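Local coordinates for protein putative agmatine deiminase (PDB 2EWO) that probably hydrolyses the guanidino group of agmatine to give N-carbamoylputrescine and ammonia, as a member of the guanidino-group modifying enzyme superfamily, at residues N93-I98 / G129-W134; M29-R34 / P44-F49; N37-A42 / I352-G357. All blocks are in the same frame, centred on the assembly; numbering follows the deposited sequence.

Contact 1. Residues N93-I98 / G129-W134; sequences NDDAWI and GLYFPW
Asp95 OD1 is gripped by two N-H groups, the indole of Trp38 and the amide of Ala96 (Ala96 N to Asp95 OD1 3.2 Å, weak), while Asp95 CB meets Tyr131 CE2 obliquely at 3.3 Å. Ala96 is itself the centre of an inverse gamma turn. The other oxygen, OD2, accepts the indole N-H of Trp97 (NE1 to OD2 2.9 Å). It lies almost in the plane of that indole, whereas the donor stands above the carboxylate, 79° out of its plane. Tyr131 CE2 also comes to 3.5 Å from Asp95 OD2, with carboxylate and phenol planes 64° apart. Tyr131 CG sits between its backbone N and carbonyl carbon (chi1 44°), and from there the ring extends to Asp95. Its hydroxyl makes a weak hydrogen bond to Asp137 OD2. Asp137, at the start of helix 137-146, also accepts the amide of Asp94 and, weakly, that of Asp95 through OD1, so it serves both segments. The Asp94 carboxylate abuts Pro133 and Trp134, its OD2 3.2 Å from Trp134 CA and weakly bonded to Gln136 N. The contact joins the loop after strand 86-90 to the loop between strand 113-119 and helix 137-146, where Phe132 and Trp134 meet Trp134 and Phe132 of the second subunit. Asp94 OD2 and Pro133 O are close but are two acceptors, not hydrogen-bonded; cohesion between the segments comes from packing and from third parties, Asp137 and Gln136.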
loop_
_atom_site.group_PDB
_atom_site.type_symbol
_atom_site.label_atom_id
_atom_site.label_comp_id
_atom_site.label_asym_id
_atom_site.label_seq_id
_atom_site.Cartn_x
_atom_site.Cartn_y
_atom_site.Cartn_z
ATOM N N ASN A 93 3.331 2.420 10.423
ATOM C CA ASN A 93 2.688 3.067 11.564
ATOM C C ASN A 93 1.765 4.144 11.048
ATOM O O ASN A 93 2.024 4.746 10.006
ATOM C CB ASN A 93 3.725 3.717 12.468
ATOM C CG ASN A 93 4.469 4.841 11.770
ATOM O OD1 ASN A 93 3.887 5.884 11.461
ATOM N ND2 ASN A 93 5.761 4.626 11.502
ATOM N N ASP A 94 0.695 4.403 11.784
ATOM C CA ASP A 94 -0.257 5.428 11.374
ATOM C C ASP A 94 0.256 6.813 11.728
ATOM O O ASP A 94 -0.120 7.809 11.101
ATOM C CB ASP A 94 -1.605 5.166 12.036
ATOM C CG ASP A 94 -2.189 3.830 11.628
ATOM O OD1 ASP A 94 -2.396 3.645 10.407
ATOM O OD2 ASP A 94 -2.425 2.982 12.520
ATOM N N ASP A 95 1.113 6.850 12.747
ATOM C CA ASP A 95 1.744 8.074 13.215
ATOM C C ASP A 95 2.938 7.736 14.085
ATOM O O ASP A 95 2.945 6.700 14.753
ATOM C CB ASP A 95 0.772 8.937 14.002
ATOM C CG ASP A 95 0.960 10.397 13.702
ATOM O OD1 ASP A 95 1.782 10.701 12.810
ATOM O OD2 ASP A 95 0.298 11.241 14.334
ATOM N N ALA A 96 3.933 8.625 14.083
ATOM C CA ALA A 96 5.176 8.423 14.833
ATOM C C ALA A 96 5.115 8.775 16.316
ATOM O O ALA A 96 5.439 9.892 16.685
ATOM C CB ALA A 96 6.301 9.208 14.168
ATOM N N TRP A 97 4.714 7.828 17.162
ATOM C CA TRP A 97 4.649 8.069 18.606
ATOM C C TRP A 97 5.037 6.818 19.407
ATOM O O TRP A 97 4.353 6.403 20.349
ATOM C CB TRP A 97 3.257 8.566 19.010
ATOM C CG TRP A 97 2.858 9.792 18.235
ATOM C CD1 TRP A 97 2.097 9.830 17.103
ATOM C CD2 TRP A 97 3.303 11.139 18.463
ATOM N NE1 TRP A 97 2.045 11.112 16.610
ATOM C CE2 TRP A 97 2.777 11.935 17.424
ATOM C CE3 TRP A 97 4.100 11.748 19.442
ATOM C CZ2 TRP A 97 3.023 13.315 17.333
ATOM C CZ3 TRP A 97 4.345 13.122 19.350
ATOM C CH2 TRP A 97 3.807 13.886 18.303
ATOM N N ILE A 98 6.169 6.241 19.022
ATOM C CA ILE A 98 6.694 5.038 19.649
ATOM C C ILE A 98 6.572 5.055 21.174
ATOM O O ILE A 98 6.540 4.003 21.813
ATOM C CB ILE A 98 8.182 4.834 19.265
ATOM C CG1 ILE A 98 8.729 3.560 19.916
ATOM C CG2 ILE A 98 8.999 6.053 19.671
ATOM C CD1 ILE A 98 8.207 2.293 19.291
ATOM N N GLY A 129 -10.376 9.585 20.126
ATOM C CA GLY A 129 -9.084 9.407 19.495
ATOM C C GLY A 129 -8.727 10.539 18.550
ATOM O O GLY A 129 -9.602 11.222 18.013
ATOM N N LEU A 130 -7.426 10.732 18.355
ATOM C CA LEU A 130 -6.913 11.767 17.472
ATOM C C LEU A 130 -7.195 11.448 16.001
ATOM O O LEU A 130 -7.622 12.319 15.245
ATOM C CB LEU A 130 -5.411 11.955 17.708
ATOM C CG LEU A 130 -5.004 12.821 18.917
ATOM C CD1 LEU A 130 -5.553 12.240 20.209
ATOM C CD2 LEU A 130 -3.490 12.920 18.981
ATOM N N TYR A 131 -6.950 10.205 15.590
ATOM C CA TYR A 131 -7.224 9.774 14.218
ATOM C C TYR A 131 -7.941 8.419 14.273
ATOM O O TYR A 131 -8.011 7.807 15.335
ATOM C CB TYR A 131 -5.926 9.691 13.403
ATOM C CG TYR A 131 -4.758 9.037 14.106
ATOM C CD1 TYR A 131 -4.872 7.770 14.676
ATOM C CD2 TYR A 131 -3.523 9.672 14.173
ATOM C CE1 TYR A 131 -3.787 7.152 15.294
ATOM C CE2 TYR A 131 -2.433 9.063 14.788
ATOM C CZ TYR A 131 -2.572 7.800 15.345
ATOM O OH TYR A 131 -1.497 7.183 15.945
ATOM N N PHE A 132 -8.472 7.937 13.152
ATOM C CA PHE A 132 -9.203 6.674 13.193
ATOM C C PHE A 132 -8.446 5.368 13.009
ATOM O O PHE A 132 -8.317 4.587 13.949
ATOM C CB PHE A 132 -10.375 6.688 12.209
ATOM C CG PHE A 132 -11.097 5.371 12.123
ATOM C CD1 PHE A 132 -11.388 4.648 13.274
ATOM C CD2 PHE A 132 -11.471 4.845 10.891
ATOM C CE1 PHE A 132 -12.037 3.426 13.204
ATOM C CE2 PHE A 132 -12.121 3.621 10.814
ATOM C CZ PHE A 132 -12.401 2.912 11.973
ATOM N N PRO A 133 -7.963 5.087 11.791
ATOM C CA PRO A 133 -7.240 3.815 11.640
ATOM C C PRO A 133 -5.972 3.806 12.515
ATOM O O PRO A 133 -4.993 4.483 12.203
ATOM C CB PRO A 133 -6.954 3.768 10.142
ATOM C CG PRO A 133 -6.740 5.242 9.809
ATOM C CD PRO A 133 -7.819 5.952 10.602
ATOM N N TRP A 134 -6.011 3.056 13.621
ATOM C CA TRP A 134 -4.878 2.956 14.568
ATOM C C TRP A 134 -4.417 1.514 14.741
ATOM O O TRP A 134 -3.740 1.168 15.716
ATOM C CB TRP A 134 -5.277 3.516 15.940
ATOM C CG TRP A 134 -6.354 2.730 16.677
ATOM C CD1 TRP A 134 -6.219 1.505 17.260
ATOM C CD2 TRP A 134 -7.719 3.133 16.909
ATOM N NE1 TRP A 134 -7.409 1.118 17.841
ATOM C CE2 TRP A 134 -8.344 2.097 17.639
ATOM C CE3 TRP A 134 -8.469 4.268 16.570
ATOM C CZ2 TRP A 134 -9.685 2.162 18.035
ATOM C CZ3 TRP A 134 -9.801 4.335 16.960
ATOM C CH2 TRP A 134 -10.397 3.284 17.686
#

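Contact 2. Residues M29-R34 / P44-F49; sequences MLWPWR and PAQKAF
Pro32 pushes into a shallow hollow on helix 43-57 formed by Ala45, Gln46 and Phe49. Proline and phenylalanine reach toward each other tip to tip, and Pro32 CD stands 3.5 Å above the centre of the Phe49 ring, 10° off its normal, a CH-pi contact square over the face. The CG corner of the proline fills the rest of the hollow, 3.9 Å from Gln46 CG and 4.2 Å from Ala45 CB. A second bump, Gln46 CG, rises from the helix to 3.0 Å above the plane of the Trp31 indole, over its rim. The two side chains cross at about a right angle; Gln46 CG thus touches both the indole and Pro32 CG, while Pro32 CD also lies over the indole face, toward its rim. Trp31 CB points away from the helix, but with CG anti to the backbone N (chi1 -170°) the ring end comes back to Gln46. The loop and helix belong to a beta-alpha-beta crossover, in which strand 24-29 passes through helix 43-57 to the parallel neighbouring strand 62-66, an element of the alpha/beta fold of this superfamily. At the strand end of the contact, selenomethionine Met29 bends at its third torsion (chi3 -78°), and CE comes to 3.4 Å from Phe49 CD2, the two side chains sliding past each other in opposite directions. Val52 and Ala53 on the helix, with Val62 and Leu64 on strand 62-66, also touch Met29.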
loop_
_atom_site.group_PDB
_atom_site.type_symbol
_atom_site.label_atom_id
_atom_site.label_comp_id
_atom_site.label_asym_id
_atom_site.label_seq_id
_atom_site.Cartn_x
_atom_site.Cartn_y
_atom_site.Cartn_z
HETATM N N MSE A 29 12.502 4.778 17.795
HETATM C CA MSE A 29 11.692 5.907 17.344
HETATM C C MSE A 29 11.153 5.704 15.916
HETATM O O MSE A 29 11.837 5.164 15.044
HETATM C CB MSE A 29 12.464 7.232 17.474
HETATM C CG MSE A 29 13.825 7.331 16.773
HETATM SE SE MSE A 29 14.709 9.109 17.039
HETATM C CE MSE A 29 13.696 10.164 15.735
ATOM N N LEU A 30 9.904 6.120 15.708
ATOM C CA LEU A 30 9.229 5.983 14.420
ATOM C C LEU A 30 9.573 7.072 13.392
ATOM O O LEU A 30 10.619 7.710 13.481
ATOM C CB LEU A 30 7.711 5.928 14.638
ATOM C CG LEU A 30 7.164 4.631 15.247
ATOM C CD1 LEU A 30 5.725 4.836 15.672
ATOM C CD2 LEU A 30 7.282 3.490 14.233
ATOM N N TRP A 31 8.697 7.280 12.414
ATOM C CA TRP A 31 8.955 8.272 11.378
ATOM C C TRP A 31 7.678 8.944 10.906
ATOM O O TRP A 31 6.793 8.297 10.358
ATOM C CB TRP A 31 9.635 7.602 10.194
ATOM C CG TRP A 31 10.173 8.555 9.170
ATOM C CD1 TRP A 31 9.584 8.927 7.988
ATOM C CD2 TRP A 31 11.450 9.198 9.201
ATOM N NE1 TRP A 31 10.428 9.755 7.278
ATOM C CE2 TRP A 31 11.577 9.937 8.002
ATOM C CE3 TRP A 31 12.503 9.218 10.128
ATOM C CZ2 TRP A 31 12.715 10.685 7.707
ATOM C CZ3 TRP A 31 13.633 9.959 9.836
ATOM C CH2 TRP A 31 13.731 10.684 8.632
ATOM N N PRO A 32 7.577 10.263 11.089
ATOM C CA PRO A 32 6.399 11.033 10.683
ATOM C C PRO A 32 6.180 11.051 9.184
ATOM O O PRO A 32 7.132 11.190 8.414
ATOM C CB PRO A 32 6.699 12.419 11.230
ATOM C CG PRO A 32 8.190 12.502 11.076
ATOM C CD PRO A 32 8.623 11.157 11.610
ATOM N N TRP A 33 4.923 10.920 8.772
ATOM C CA TRP A 33 4.607 10.929 7.346
ATOM C C TRP A 33 3.245 11.513 6.956
ATOM O O TRP A 33 3.152 12.247 5.975
ATOM C CB TRP A 33 4.727 9.503 6.757
ATOM C CG TRP A 33 3.749 8.523 7.339
ATOM C CD1 TRP A 33 3.874 7.842 8.520
ATOM C CD2 TRP A 33 2.432 8.231 6.848
ATOM N NE1 TRP A 33 2.713 7.158 8.799
ATOM C CE2 TRP A 33 1.812 7.382 7.793
ATOM C CE3 TRP A 33 1.713 8.615 5.705
ATOM C CZ2 TRP A 33 0.506 6.909 7.632
ATOM C CZ3 TRP A 33 0.407 8.143 5.547
ATOM C CH2 TRP A 33 -0.179 7.301 6.507
ATOM N N ARG A 34 2.196 11.221 7.719
ATOM C CA ARG A 34 0.869 11.696 7.332
ATOM C C ARG A 34 0.635 13.207 7.282
ATOM O O ARG A 34 0.947 13.933 8.223
ATOM C CB ARG A 34 -0.196 11.032 8.202
ATOM C CG ARG A 34 -0.090 11.339 9.670
ATOM C CD ARG A 34 -1.128 10.537 10.423
ATOM N NE ARG A 34 -2.439 10.630 9.786
ATOM C CZ ARG A 34 -3.389 9.709 9.903
ATOM N NH1 ARG A 34 -3.169 8.622 10.632
ATOM N NH2 ARG A 34 -4.551 9.868 9.281
ATOM N N PRO A 44 9.501 18.854 7.159
ATOM C CA PRO A 44 10.124 19.561 8.276
ATOM C C PRO A 44 10.230 18.659 9.481
ATOM O O PRO A 44 11.305 18.485 10.044
ATOM C CB PRO A 44 9.166 20.716 8.544
ATOM C CG PRO A 44 8.594 20.999 7.228
ATOM C CD PRO A 44 8.327 19.605 6.680
ATOM N N ALA A 45 9.107 18.082 9.879
ATOM C CA ALA A 45 9.089 17.216 11.047
ATOM C C ALA A 45 10.102 16.097 10.892
ATOM O O ALA A 45 10.734 15.679 11.870
ATOM C CB ALA A 45 7.690 16.636 11.246
ATOM N N GLN A 46 10.252 15.607 9.665
ATOM C CA GLN A 46 11.206 14.531 9.412
ATOM C C GLN A 46 12.619 14.966 9.780
ATOM O O GLN A 46 13.336 14.268 10.513
ATOM C CB GLN A 46 11.127 14.080 7.945
ATOM C CG GLN A 46 9.989 13.102 7.715
ATOM C CD GLN A 46 9.642 12.892 6.260
ATOM O OE1 GLN A 46 8.913 11.959 5.927
ATOM N NE2 GLN A 46 10.143 13.760 5.387
ATOM N N LYS A 47 13.008 16.133 9.279
ATOM C CA LYS A 47 14.326 16.678 9.568
ATOM C C LYS A 47 14.465 16.861 11.076
ATOM O O LYS A 47 15.532 16.655 11.646
ATOM C CB LYS A 47 14.508 18.022 8.869
ATOM C CG LYS A 47 15.929 18.519 8.931
ATOM C CD LYS A 47 16.045 19.957 8.496
ATOM C CE LYS A 47 17.460 20.447 8.739
ATOM N NZ LYS A 47 17.873 20.227 10.163
ATOM N N ALA A 48 13.371 17.252 11.715
ATOM C CA ALA A 48 13.365 17.450 13.148
ATOM C C ALA A 48 13.583 16.106 13.823
ATOM O O ALA A 48 14.200 16.024 14.886
ATOM C CB ALA A 48 12.041 18.054 13.585
ATOM N N PHE A 49 13.063 15.047 13.212
ATOM C CA PHE A 49 13.233 13.711 13.775
ATOM C C PHE A 49 14.656 13.232 13.513
ATOM O O PHE A 49 15.278 12.593 14.366
ATOM C CB PHE A 49 12.237 12.737 13.156
ATOM C CG PHE A 49 10.990 12.541 13.971
ATOM C CD1 PHE A 49 10.101 13.588 14.184
ATOM C CD2 PHE A 49 10.688 11.287 14.499
ATOM C CE1 PHE A 49 8.925 13.382 14.909
ATOM C CE2 PHE A 49 9.517 11.070 15.225
ATOM C CZ PHE A 49 8.634 12.117 15.429
#

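Contact 3. Residues N37-A42 / I352-G357; sequences NWRLGA and IAYGGG
Trp38 drives the six-membered end of its indole into the turn that follows helix 350-353. Its CG is anti to the carbonyl carbon and beside the backbone N (chi1 -49°), and the leading atom, CZ3, lies 3.5 Å from Ile352 CA and 3.6 Å from Gly355 CA. Ile352 CA lies at the ring edge, near its plane; Ile352 CB is 4.0 Å from CZ3, while the rest of the side chain leads away. Gly355, having no side chain, lets the indole come right up to the backbone. Asn37 takes a different course: CG is anti to the backbone N (chi1 -180°), and OD1 comes to lie 3.5 Å above the Trp38 plane, over the rim of one face, while ND2 approaches Gly355 CA at 3.8 Å. Arg39 is extended as far as NE, where chi4 (88°) turns the guanidinium; its edge faces Tyr354, NE to CD2 4.3 Å, and NH2 forms a salt bridge with Glu351. Gly356 and Gly357 both have positive phi, as the chain leaves the helix for a glycine-rich stretch that in agmatine deiminases leads toward the nucleophilic cysteine. Leu40 packs on Leu40 of the third subunit. Helix 43-57 flanks the contact, its Ala45 touching Trp38 and its Ala48 and Phe49 touching Ile352. Residues 37-42, leading into that helix, pack on the end of short helix 350-353.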
loop_
_atom_site.group_PDB
_atom_site.type_symbol
_atom_site.label_atom_id
_atom_site.label_comp_id
_atom_site.label_asym_id
_atom_site.label_seq_id
_atom_site.Cartn_x
_atom_site.Cartn_y
_atom_site.Cartn_z
ATOM N N ASN A 37 -1.602 15.378 9.872
ATOM C CA ASN A 37 -1.081 16.000 11.079
ATOM C C ASN A 37 0.176 16.857 10.912
ATOM O O ASN A 37 0.315 17.879 11.578
ATOM C CB ASN A 37 -0.810 14.925 12.126
ATOM C CG ASN A 37 -0.271 15.496 13.412
ATOM O OD1 ASN A 37 0.541 14.862 14.086
ATOM N ND2 ASN A 37 -0.722 16.691 13.769
ATOM N N TRP A 38 1.090 16.448 10.038
ATOM C CA TRP A 38 2.319 17.201 9.840
ATOM C C TRP A 38 2.280 18.084 8.600
ATOM O O TRP A 38 1.953 17.631 7.504
ATOM C CB TRP A 38 3.510 16.247 9.770
ATOM C CG TRP A 38 3.540 15.247 10.899
ATOM C CD1 TRP A 38 3.092 13.961 10.864
ATOM C CD2 TRP A 38 4.039 15.458 12.229
ATOM N NE1 TRP A 38 3.284 13.356 12.082
ATOM C CE2 TRP A 38 3.863 14.252 12.938
ATOM C CE3 TRP A 38 4.614 16.550 12.888
ATOM C CZ2 TRP A 38 4.245 14.104 14.274
ATOM C CZ3 TRP A 38 4.995 16.402 14.220
ATOM C CH2 TRP A 38 4.808 15.186 14.898
ATOM N N ARG A 39 2.632 19.354 8.781
ATOM C CA ARG A 39 2.611 20.308 7.682
ATOM C C ARG A 39 3.707 20.063 6.673
ATOM O O ARG A 39 4.701 19.406 6.966
ATOM C CB ARG A 39 2.727 21.730 8.219
ATOM C CG ARG A 39 4.110 22.099 8.723
ATOM C CD ARG A 39 4.090 23.469 9.394
ATOM N NE ARG A 39 5.422 23.892 9.803
ATOM C CZ ARG A 39 6.258 24.557 9.019
ATOM N NH1 ARG A 39 5.905 24.885 7.784
ATOM N NH2 ARG A 39 7.456 24.878 9.471
ATOM N N LEU A 40 3.501 20.605 5.481
ATOM C CA LEU A 40 4.458 20.476 4.396
ATOM C C LEU A 40 4.913 19.036 4.155
ATOM O O LEU A 40 6.103 18.730 4.206
ATOM C CB LEU A 40 5.678 21.370 4.666
ATOM C CG LEU A 40 5.540 22.890 4.490
ATOM C CD1 LEU A 40 5.081 23.201 3.068
ATOM C CD2 LEU A 40 4.556 23.443 5.493
ATOM N N GLY A 41 3.961 18.151 3.894
ATOM C CA GLY A 41 4.299 16.762 3.633
ATOM C C GLY A 41 5.101 16.079 4.721
ATOM O O GLY A 41 5.581 14.961 4.523
ATOM N N ALA A 42 5.234 16.744 5.865
ATOM C CA ALA A 42 5.975 16.218 7.013
ATOM C C ALA A 42 7.492 16.328 6.846
ATOM O O ALA A 42 8.265 15.902 7.721
ATOM C CB ALA A 42 5.582 14.761 7.279
ATOM N N ILE A 352 8.115 19.450 15.717
ATOM C CA ILE A 352 7.326 18.268 16.036
ATOM C C ILE A 352 6.321 18.622 17.128
ATOM O O ILE A 352 5.349 17.897 17.364
ATOM C CB ILE A 352 8.210 17.074 16.514
ATOM C CG1 ILE A 352 8.602 17.235 17.975
ATOM C CG2 ILE A 352 9.475 16.986 15.690
ATOM C CD1 ILE A 352 9.192 15.970 18.531
ATOM N N ALA A 353 6.563 19.742 17.798
ATOM C CA ALA A 353 5.659 20.194 18.847
ATOM C C ALA A 353 4.384 20.698 18.183
ATOM O O ALA A 353 3.370 20.915 18.843
ATOM C CB ALA A 353 6.303 21.303 19.660
ATOM N N TYR A 354 4.448 20.889 16.867
ATOM C CA TYR A 354 3.284 21.327 16.109
ATOM C C TYR A 354 2.385 20.118 15.840
ATOM O O TYR A 354 1.284 20.253 15.299
ATOM C CB TYR A 354 3.701 21.940 14.770
ATOM C CG TYR A 354 4.453 23.248 14.867
ATOM C CD1 TYR A 354 4.011 24.270 15.707
ATOM C CD2 TYR A 354 5.577 23.490 14.074
ATOM C CE1 TYR A 354 4.669 25.499 15.756
ATOM C CE2 TYR A 354 6.242 24.718 14.115
ATOM C CZ TYR A 354 5.779 25.715 14.959
ATOM O OH TYR A 354 6.411 26.933 15.012
ATOM N N GLY A 355 2.869 18.937 16.216
ATOM C CA GLY A 355 2.115 17.715 16.003
ATOM C C GLY A 355 1.484 17.209 17.278
ATOM O O GLY A 355 0.761 16.216 17.268
ATOM N N GLY A 356 1.760 17.899 18.380
ATOM C CA GLY A 356 1.201 17.505 19.657
ATOM C C GLY A 356 2.035 16.453 20.355
ATOM O O GLY A 356 1.653 15.288 20.397
ATOM N N GLY A 357 3.170 16.873 20.908
ATOM C CA GLY A 357 4.060 15.965 21.608
ATOM C C GLY A 357 5.501 16.280 21.257
ATOM O O GLY A 357 5.761 16.805 20.170
#

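Contacts 2 and 3 lie closest, their centres about 8 Å apart, and interlock along the chain, since their segments alternate; Ala45 CB of contact 2 meets Trp38 CE3 of contact 3 at 3.5 Å. Contact 1 lies about 13 Å from each, centre to centre, and is nested within the loop closed by contact 3. Probable hydrogen bonds tie it to both: Trp33 NE1 to Asn93 O at 2.8 Å from contact 2, and Trp38 NE1 to Asp95 OD1 at 3.1 Å from contact 3. Trp97 CH2 also packs on Gly356 O, at 3.3 Å. In relatives the nucleophilic cysteine follows the glycine-rich segment that includes 355-357, so the three contacts probably lie near the active site.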